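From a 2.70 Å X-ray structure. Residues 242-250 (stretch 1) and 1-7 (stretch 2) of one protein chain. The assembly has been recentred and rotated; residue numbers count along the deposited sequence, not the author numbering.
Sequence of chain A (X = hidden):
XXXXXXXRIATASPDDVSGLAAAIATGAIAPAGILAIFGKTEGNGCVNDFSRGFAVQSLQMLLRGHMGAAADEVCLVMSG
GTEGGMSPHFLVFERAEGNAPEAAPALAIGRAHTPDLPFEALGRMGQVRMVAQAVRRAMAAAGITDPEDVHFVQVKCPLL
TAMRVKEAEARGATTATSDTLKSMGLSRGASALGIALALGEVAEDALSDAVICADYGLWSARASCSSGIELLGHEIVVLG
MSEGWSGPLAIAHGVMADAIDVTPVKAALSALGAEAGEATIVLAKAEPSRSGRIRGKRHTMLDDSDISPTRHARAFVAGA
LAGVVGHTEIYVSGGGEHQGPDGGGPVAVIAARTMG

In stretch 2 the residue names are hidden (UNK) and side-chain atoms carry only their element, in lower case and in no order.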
# COMPACT_ATOMS: atom_id res chain seq x y z
N SER A 242 -31.50 30.19 3.91
CA SER A 242 -31.82 31.38 4.66
C SER A 242 -32.72 32.30 3.87
O SER A 242 -32.55 32.45 2.67
CB SER A 242 -30.55 32.15 5.04
OG SER A 242 -30.88 33.46 5.47
N GLU A 243 -33.66 32.93 4.58
CA GLU A 243 -34.50 33.96 3.98
C GLU A 243 -33.66 35.20 3.58
O GLU A 243 -34.04 35.93 2.66
CB GLU A 243 -35.60 34.38 4.95
CG GLU A 243 -36.51 33.24 5.41
CD GLU A 243 -37.48 32.78 4.33
OE1 GLU A 243 -37.65 33.52 3.33
OE2 GLU A 243 -38.10 31.70 4.50
N GLY A 244 -32.57 35.44 4.30
CA GLY A 244 -31.76 36.63 4.10
C GLY A 244 -30.70 36.50 3.03
O GLY A 244 -29.81 37.35 2.92
N TRP A 245 -30.79 35.42 2.26
CA TRP A 245 -29.94 35.18 1.09
C TRP A 245 -30.81 34.97 -0.15
O TRP A 245 -31.95 34.55 -0.05
CB TRP A 245 -29.04 33.96 1.32
CG TRP A 245 -27.83 34.17 2.20
CD1 TRP A 245 -27.83 34.44 3.53
CD2 TRP A 245 -26.46 34.07 1.81
NE1 TRP A 245 -26.53 34.54 3.99
CE2 TRP A 245 -25.68 34.32 2.95
CE3 TRP A 245 -25.81 33.79 0.60
CZ2 TRP A 245 -24.29 34.30 2.92
CZ3 TRP A 245 -24.44 33.78 0.58
CH2 TRP A 245 -23.69 34.04 1.73
N SER A 246 -30.28 35.28 -1.33
CA SER A 246 -30.98 34.92 -2.56
C SER A 246 -30.03 34.42 -3.65
O SER A 246 -28.81 34.53 -3.52
CB SER A 246 -31.79 36.09 -3.09
OG SER A 246 -30.90 37.05 -3.64
N GLY A 247 -30.59 33.87 -4.71
CA GLY A 247 -29.79 33.33 -5.79
C GLY A 247 -30.41 32.03 -6.25
O GLY A 247 -31.40 31.55 -5.70
N PRO A 248 -29.82 31.43 -7.28
CA PRO A 248 -30.37 30.21 -7.85
C PRO A 248 -30.08 28.96 -7.02
O PRO A 248 -30.78 27.96 -7.14
CB PRO A 248 -29.67 30.13 -9.21
CG PRO A 248 -28.41 30.87 -9.03
CD PRO A 248 -28.66 31.94 -8.02
N LEU A 249 -29.05 29.02 -6.19
CA LEU A 249 -28.58 27.80 -5.55
C LEU A 249 -29.30 27.50 -4.24
O LEU A 249 -29.44 28.37 -3.38
CB LEU A 249 -27.07 27.90 -5.32
CG LEU A 249 -26.14 27.86 -6.55
CD1 LEU A 249 -24.71 27.96 -6.14
CD2 LEU A 249 -26.36 26.55 -7.30
N ALA A 250 -29.78 26.26 -4.11
CA ALA A 250 -30.28 25.74 -2.84
C ALA A 250 -29.47 24.51 -2.41
O ALA A 250 -28.70 23.94 -3.20
CB ALA A 250 -31.73 25.39 -2.93
N UNK A 1 -28.73 42.45 -0.37
CA UNK A 1 -29.02 41.02 -0.25
C UNK A 1 -27.98 40.12 -0.93
O UNK A 1 -27.86 40.14 -2.15
se UNK A 1 -32.59 38.91 -0.13
c UNK A 1 -31.52 40.50 0.22
c UNK A 1 -30.41 40.71 -0.82
c UNK A 1 -33.74 38.98 1.44
N UNK A 2 -27.25 39.30 -0.15
CA UNK A 2 -26.15 38.45 -0.62
C UNK A 2 -26.56 37.17 -1.36
O UNK A 2 -27.60 36.56 -1.10
c UNK A 2 -26.51 38.07 1.68
c UNK A 2 -25.43 38.08 0.67
c UNK A 2 -27.44 39.18 1.30
N UNK A 3 -25.69 36.76 -2.27
CA UNK A 3 -25.85 35.60 -3.14
C UNK A 3 -24.71 34.59 -2.95
O UNK A 3 -23.54 34.95 -3.00
c UNK A 3 -27.03 37.05 -4.77
c UNK A 3 -27.20 37.56 -6.16
c UNK A 3 -25.95 34.85 -5.54
c UNK A 3 -25.88 36.05 -4.60
N UNK A 4 -25.04 33.32 -2.78
CA UNK A 4 -23.99 32.30 -2.76
C UNK A 4 -23.61 31.91 -4.18
O UNK A 4 -24.46 31.62 -5.01
c UNK A 4 -24.41 31.07 -1.97
N UNK A 5 -22.32 31.88 -4.44
CA UNK A 5 -21.82 31.44 -5.72
C UNK A 5 -20.87 30.28 -5.43
O UNK A 5 -19.92 30.42 -4.66
c UNK A 5 -21.55 34.81 -7.70
c UNK A 5 -20.31 34.82 -8.62
n UNK A 5 -19.58 36.15 -8.71
c UNK A 5 -22.06 33.41 -7.38
c UNK A 5 -21.13 32.61 -6.45
N UNK A 6 -21.15 29.11 -6.00
CA UNK A 6 -20.30 27.94 -5.80
C UNK A 6 -19.62 27.52 -7.10
O UNK A 6 -20.31 27.25 -8.09
c UNK A 6 -21.68 27.17 -3.91
c UNK A 6 -21.09 26.77 -5.23
c UNK A 6 -20.21 25.55 -5.09
N UNK A 7 -18.30 27.43 -7.08
CA UNK A 7 -17.52 27.16 -8.30
C UNK A 7 -16.75 25.85 -8.23
O UNK A 7 -15.90 25.71 -7.36
c UNK A 7 -17.13 29.64 -8.67
c UNK A 7 -18.16 31.33 -9.63
n UNK A 7 -17.72 30.11 -9.83
c UNK A 7 -17.24 30.64 -7.76
c UNK A 7 -16.52 28.28 -8.56
n UNK A 7 -17.89 31.68 -8.38
O HOH W 1 -27.30 31.26 -4.85
O HOH W 2 -27.70 32.36 -2.56

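Position 1 has four side-chain atoms in an unbranched row: two carbons, a selenium and a last carbon. The last carbon lies against Glu243 O, and the selenium approaches Ser246 CB. Such a row can only be selenomethionine, Met1 in the sequence. Its terminal CE is 3.3 Å from Glu243 O, and SE comes within 4.2 Å of Ser246 CB. A long, flexible, apolar chain can lie along the backbone of the turn that runs from Ser242 to Trp245, although the residue is poorly ordered, so these distances are less certain.

At position 2, three carbons close a ring onto the backbone nitrogen, and one ring carbon lies over a face of the Trp245 indole. The residue is Pro2. Its CG sits 4.0 Å from the centroid of the five-membered ring and almost on its normal, a CH-pi contact that a compact, rigid ring makes well. Proline has no amide hydrogen to give, but its carbonyl is free to accept: Ser246 N donates to Pro2 O at 3.0 Å, nearly straight.

Position 3 carries four carbons, forked at the first, with one arm two carbons long; the shorter arm faces Gly247 CA. This is Ile3. The branched apolar side chain lays its CG2 4.1 Å from the bare Gly247 CA, where no side chain is in the way; a CB on that glycine would clash with it, and the backbone angles of Gly247 call for glycine in any case. Ile3 CA also approaches Ser246 O, at 3.2 Å, in a CA-H...O contact.

Position 4 has a single side-chain carbon, which points toward stretch 1 and packs against Trp245 CZ3. It is Ala4. Its CB is 3.7 Å from Trp245 CZ3, while Ala4 N lies at the edge of the indole. The small methyl fits this buried place beside the large ring.

Position 5 has four carbons in a row ending in nitrogen. Its CA-to-CB bond points away from stretch 1, and the side chain makes no contact with it. This is Lys5, whose long charged chain can thus reach a hydrogen-bonding partner elsewhere in the structure.

Position 6 shows one carbon bearing two more; its CA-to-CB bond points toward stretch 1, and one arm of the fork meets Leu249 CD1. This is Val6, whose CG2 lies 3.8 Å from Leu249 CD1, a match of two branched apolar groups.

At position 7, one carbon leads to a five-membered ring of three carbons and two nitrogens, out of reach of stretch 1: His7. Its NE2 is hydrogen-bonded elsewhere, so the polar ring needs nothing from stretch 1.

The contact thus combines one direct backbone hydrogen bond with apolar packing around Trp245 and Leu249. Two waters carry the pairing onward. One accepts from Ala4 N (2.8 Å to its oxygen) and donates to Ser246 O (2.6 Å); the other donates to Ala4 O (2.9 Å) and accepts from Leu249 N (3.1 Å), linking backbones that do not hydrogen-bond directly there.

Stretch 2 1-7: MPIAKVH
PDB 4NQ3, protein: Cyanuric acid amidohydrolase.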